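Local atomic coordinates of queuine lyase ([Clostridium] spiroforme DSM 1552, PDB entry 6P78), a protein that probably cleaves a C-N bond of queuine by radical chemistry, using a [4Fe-4S] cluster and S-adenosylmethionine, in bacterial queuine salvage. Residues A[149-153]-A[154-158]. Residues are numbered along the deposited sequence; the frame is centred on the assembly and turned at random.
Sequences DEMRN and NVLNK. With SAM (S-adenosylmethionine), chain D.
Met151 and Leu156 illustrate how a helix can widen before it ends: Leu156 N donates to Met151 O at 2.9 Å, five residues back, almost in line with the carbonyl (C=O...N 174°). The same oxygen takes a second, longer bond from Val155 N, above the carbonyl plane, so two donors share one acceptor in a pi-type turn. Asn157 is the first residue to leave helical backbone angles, with a positive phi of 54°, which folds the chain back and lets Lys158 N reach Arg152 O at 3.0 Å, a span of six residues and thus one wider than the classical Schellman bond. A water bridges the same turn, donating to Asn153 O (2.8 Å) and to Asn157 OD1 (3.1 Å), while Asn157 ND2 is held by Lys49 O.

Among the side chains, the aliphatic stems of Arg152 and Lys158 cross at about a right angle, CG to CG 3.8 Å. Beyond its stem, Arg152 bends at chi3 (68°) and sends NH2 to Asp149 OD1 at 2.8 Å, a salt bridge entering from above the carboxylate plane; Ile160 O takes its NE.

The side chain of Lys158, bent twice, reaches from the turn to the cofactors. Its NZ donates a hydrogen bond to OXT of S-adenosylmethionine at 2.8 Å and also forms a salt bridge with Glu145, and the lysine side chain lies against the iron-sulfur cluster. The turn that follows a widened helix end thus supplies a carboxylate-binding lysine to the cofactor site of a radical SAM core.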
ATOM      1  N   ASP A 149      -7.602  -7.400 -16.037  1.00 22.22           N
ATOM      2  CA  ASP A 149      -8.914  -6.981 -15.541  1.00 20.76           C
ATOM      3  C   ASP A 149      -9.673  -8.141 -14.904  1.00 21.00           C
ATOM      4  O   ASP A 149     -10.245  -8.007 -13.816  1.00 20.93           O
ATOM      5  CB  ASP A 149      -9.750  -6.407 -16.686  1.00 21.95           C
ATOM      6  CG  ASP A 149      -9.198  -5.115 -17.241  1.00 34.83           C
ATOM      7  OD1 ASP A 149      -8.307  -4.486 -16.612  1.00 31.16           O
ATOM      8  OD2 ASP A 149      -9.671  -4.733 -18.337  1.00 43.12           O
ATOM      9  N   GLU A 150      -9.693  -9.298 -15.578  1.00 23.54           N
ATOM     10  CA  GLU A 150     -10.492 -10.407 -15.067  1.00 23.90           C
ATOM     11  C   GLU A 150      -9.920 -10.976 -13.773  1.00 25.11           C
ATOM     12  O   GLU A 150     -10.674 -11.321 -12.854  1.00 24.31           O
ATOM     13  CB  GLU A 150     -10.609 -11.491 -16.130  1.00 25.76           C
ATOM     14  CG  GLU A 150     -11.489 -11.067 -17.277  1.00 31.86           C
ATOM     15  CD  GLU A 150     -10.736 -10.322 -18.361  1.00 39.48           C
ATOM     16  OE1 GLU A 150      -9.533 -10.022 -18.189  1.00 34.76           O
ATOM     17  OE2 GLU A 150     -11.358 -10.039 -19.410  1.00 45.46           O
ATOM     18  N   MET A 151      -8.601 -11.116 -13.673  1.00 23.62           N
ATOM     19  CA  MET A 151      -8.043 -11.588 -12.408  0.79 18.50           C
ATOM     20  C   MET A 151      -8.300 -10.576 -11.298  1.00 22.38           C
ATOM     21  O   MET A 151      -8.681 -10.950 -10.186  1.00 21.72           O
ATOM     22  CB  MET A 151      -6.544 -11.867 -12.557  0.79 20.92           C
ATOM     23  CG  MET A 151      -5.873 -12.398 -11.270  0.79 22.92           C
ATOM     24  SD  MET A 151      -6.040 -14.191 -11.102  0.79 29.18           S
ATOM     25  CE  MET A 151      -5.221 -14.396  -9.515  0.79 22.75           C
ATOM     26  N   ARG A 152      -8.132  -9.288 -11.596  1.00 18.48           N
ATOM     27  CA  ARG A 152      -8.300  -8.259 -10.571  1.00 16.47           C
ATOM     28  C   ARG A 152      -9.737  -8.191 -10.060  1.00 22.73           C
ATOM     29  O   ARG A 152      -9.971  -8.105  -8.851  1.00 18.80           O
ATOM     30  CB  ARG A 152      -7.829  -6.911 -11.126  1.00 16.77           C
ATOM     31  CG  ARG A 152      -7.908  -5.741 -10.106  1.00 19.69           C
ATOM     32  CD  ARG A 152      -7.417  -4.447 -10.770  1.00 20.29           C
ATOM     33  NE  ARG A 152      -8.296  -3.940 -11.838  1.00 17.84           N
ATOM     34  CZ  ARG A 152      -8.014  -4.012 -13.135  1.00 17.53           C
ATOM     35  NH1 ARG A 152      -6.868  -4.574 -13.569  1.00 18.48           N
ATOM     36  NH2 ARG A 152      -8.864  -3.506 -14.012  1.00 21.02           N
ATOM     37  N   ASN A 153     -10.720  -8.262 -10.954  1.00 17.37           N
ATOM     38  CA  ASN A 153     -12.095  -8.007 -10.554  1.00 17.90           C
ATOM     39  C   ASN A 153     -12.947  -9.258 -10.413  1.00 21.91           C
ATOM     40  O   ASN A 153     -13.877  -9.260  -9.604  1.00 25.54           O
ATOM     41  CB  ASN A 153     -12.749  -7.042 -11.541  1.00 20.65           C
ATOM     42  CG  ASN A 153     -12.180  -5.649 -11.409  1.00 25.18           C
ATOM     43  OD1 ASN A 153     -11.884  -5.197 -10.292  1.00 23.25           O
ATOM     44  ND2 ASN A 153     -12.004  -4.963 -12.528  1.00 22.45           N
ATOM     45  N   ASN A 154     -12.619 -10.337 -11.119  1.00 22.19           N
ATOM     46  CA  ASN A 154     -13.405 -11.561 -11.033  1.00 23.44           C
ATOM     47  C   ASN A 154     -12.819 -12.591 -10.078  1.00 31.27           C
ATOM     48  O   ASN A 154     -13.552 -13.474  -9.631  1.00 41.04           O
ATOM     49  CB  ASN A 154     -13.551 -12.213 -12.414  1.00 31.08           C
ATOM     50  CG  ASN A 154     -14.282 -11.329 -13.409  1.00 33.84           C
ATOM     51  OD1 ASN A 154     -14.978 -10.395 -13.017  1.00 37.30           O
ATOM     52  ND2 ASN A 154     -14.144 -11.634 -14.714  1.00 33.28           N
ATOM     53  N   VAL A 155     -11.522 -12.551  -9.808  1.00 23.85           N
ATOM     54  CA  VAL A 155     -10.882 -13.490  -8.893  1.00 24.39           C
ATOM     55  C   VAL A 155     -10.555 -12.831  -7.560  1.00 25.62           C
ATOM     56  O   VAL A 155     -10.902 -13.351  -6.500  1.00 27.50           O
ATOM     57  CB  VAL A 155      -9.612 -14.100  -9.519  1.00 21.83           C
ATOM     58  CG1 VAL A 155      -9.014 -15.143  -8.577  1.00 27.15           C
ATOM     59  CG2 VAL A 155      -9.913 -14.727 -10.889  1.00 23.83           C
ATOM     60  N   LEU A 156      -9.875 -11.687  -7.598  1.00 20.31           N
ATOM     61  CA  LEU A 156      -9.454 -10.994  -6.380  1.00 22.48           C
ATOM     62  C   LEU A 156     -10.525 -10.061  -5.840  1.00 24.38           C
ATOM     63  O   LEU A 156     -10.364  -9.541  -4.727  1.00 23.77           O
ATOM     64  CB  LEU A 156      -8.179 -10.187  -6.651  1.00 20.20           C
ATOM     65  CG  LEU A 156      -7.004 -11.012  -7.210  1.00 24.49           C
ATOM     66  CD1 LEU A 156      -5.784 -10.132  -7.423  1.00 22.95           C
ATOM     67  CD2 LEU A 156      -6.679 -12.176  -6.278  1.00 23.88           C
ATOM     68  N   ASN A 157     -11.574  -9.818  -6.627  1.00 20.55           N
ATOM     69  CA  ASN A 157     -12.739  -9.021  -6.253  1.00 21.12           C
ATOM     70  C   ASN A 157     -12.348  -7.630  -5.753  1.00 21.12           C
ATOM     71  O   ASN A 157     -12.853  -7.151  -4.732  1.00 22.71           O
ATOM     72  CB  ASN A 157     -13.599  -9.744  -5.215  1.00 25.63           C
ATOM     73  CG  ASN A 157     -15.004  -9.162  -5.127  1.00 34.03           C
ATOM     74  OD1 ASN A 157     -15.601  -8.785  -6.146  1.00 31.90           O
ATOM     75  ND2 ASN A 157     -15.533  -9.064  -3.909  1.00 27.84           N
ATOM     76  N   LYS A 158     -11.487  -6.952  -6.512  1.00 22.54           N
ATOM     77  CA  LYS A 158     -10.999  -5.632  -6.073  1.00 20.63           C
ATOM     78  C   LYS A 158     -11.957  -4.491  -6.392  1.00 17.73           C
ATOM     79  O   LYS A 158     -11.858  -3.429  -5.774  1.00 19.86           O
ATOM     80  CB  LYS A 158      -9.668  -5.293  -6.743  1.00 18.55           C
ATOM     81  CG  LYS A 158      -8.501  -6.179  -6.383  1.00 22.84           C
ATOM     82  CD  LYS A 158      -7.999  -5.963  -4.966  1.00 19.72           C
ATOM     83  CE  LYS A 158      -7.916  -4.531  -4.539  1.00 22.43           C
ATOM     84  NZ  LYS A 158      -6.965  -4.400  -3.367  1.00 22.56           N
TER
HETATM   85  N   SAM D 503      -7.034  -0.586   0.448  1.00 31.06           N
HETATM   86  CA  SAM D 503      -6.138  -0.108  -0.592  1.00 29.12           C
HETATM   87  C   SAM D 503      -6.337  -0.928  -1.860  1.00 26.07           C
HETATM   88  O   SAM D 503      -6.201  -0.400  -2.967  1.00 25.21           O
HETATM   89  OXT SAM D 503      -6.680  -2.117  -1.800  1.00 27.16           O
HETATM   90  CB  SAM D 503      -4.696  -0.163  -0.095  1.00 38.96           C
HETATM   91  CG  SAM D 503      -3.918  -1.466  -0.303  1.00 52.96           C
HETATM   92  SD  SAM D 503      -4.123  -2.746   0.969  1.00 61.25           S
HETATM   93  CE  SAM D 503      -4.275  -1.751   2.482  1.00 53.93           C
HETATM   94  C5' SAM D 503      -2.459  -3.459   1.209  1.00 50.84           C
HETATM   95  C4' SAM D 503      -1.795  -4.342   0.128  1.00 37.62           C
HETATM   96  O4' SAM D 503      -1.170  -5.483   0.704  1.00 36.24           O
HETATM   97  C3' SAM D 503      -2.712  -4.914  -0.951  1.00 31.12           C
HETATM   98  O3' SAM D 503      -2.958  -3.986  -1.991  1.00 29.40           O
HETATM   99  C2' SAM D 503      -1.922  -6.121  -1.438  1.00 28.00           C
HETATM  100  O2' SAM D 503      -1.045  -5.737  -2.504  1.00 31.01           O
HETATM  101  C1' SAM D 503      -1.086  -6.538  -0.228  1.00 31.32           C
HETATM  102  N9  SAM D 503      -1.545  -7.830   0.363  1.00 29.22           N
HETATM  103  C8  SAM D 503      -2.744  -8.127   0.978  1.00 27.37           C
HETATM  104  N7  SAM D 503      -2.744  -9.426   1.355  1.00 27.68           N
HETATM  105  C5  SAM D 503      -1.556  -9.969   0.991  1.00 27.49           C
HETATM  106  C6  SAM D 503      -1.017 -11.247   1.107  1.00 26.80           C
HETATM  107  N6  SAM D 503      -1.697 -12.226   1.693  1.00 27.96           N
HETATM  108  N1  SAM D 503       0.242 -11.494   0.620  1.00 26.22           N
HETATM  109  C2  SAM D 503       0.963 -10.502  -0.004  1.00 22.14           C
HETATM  110  N3  SAM D 503       0.441  -9.246  -0.123  1.00 29.05           N
HETATM  111  C4  SAM D 503      -0.801  -8.976   0.374  1.00 26.89           C
HETATM  112  O   HOH W   1     -14.647  -6.866  -8.383  1.00 23.39           O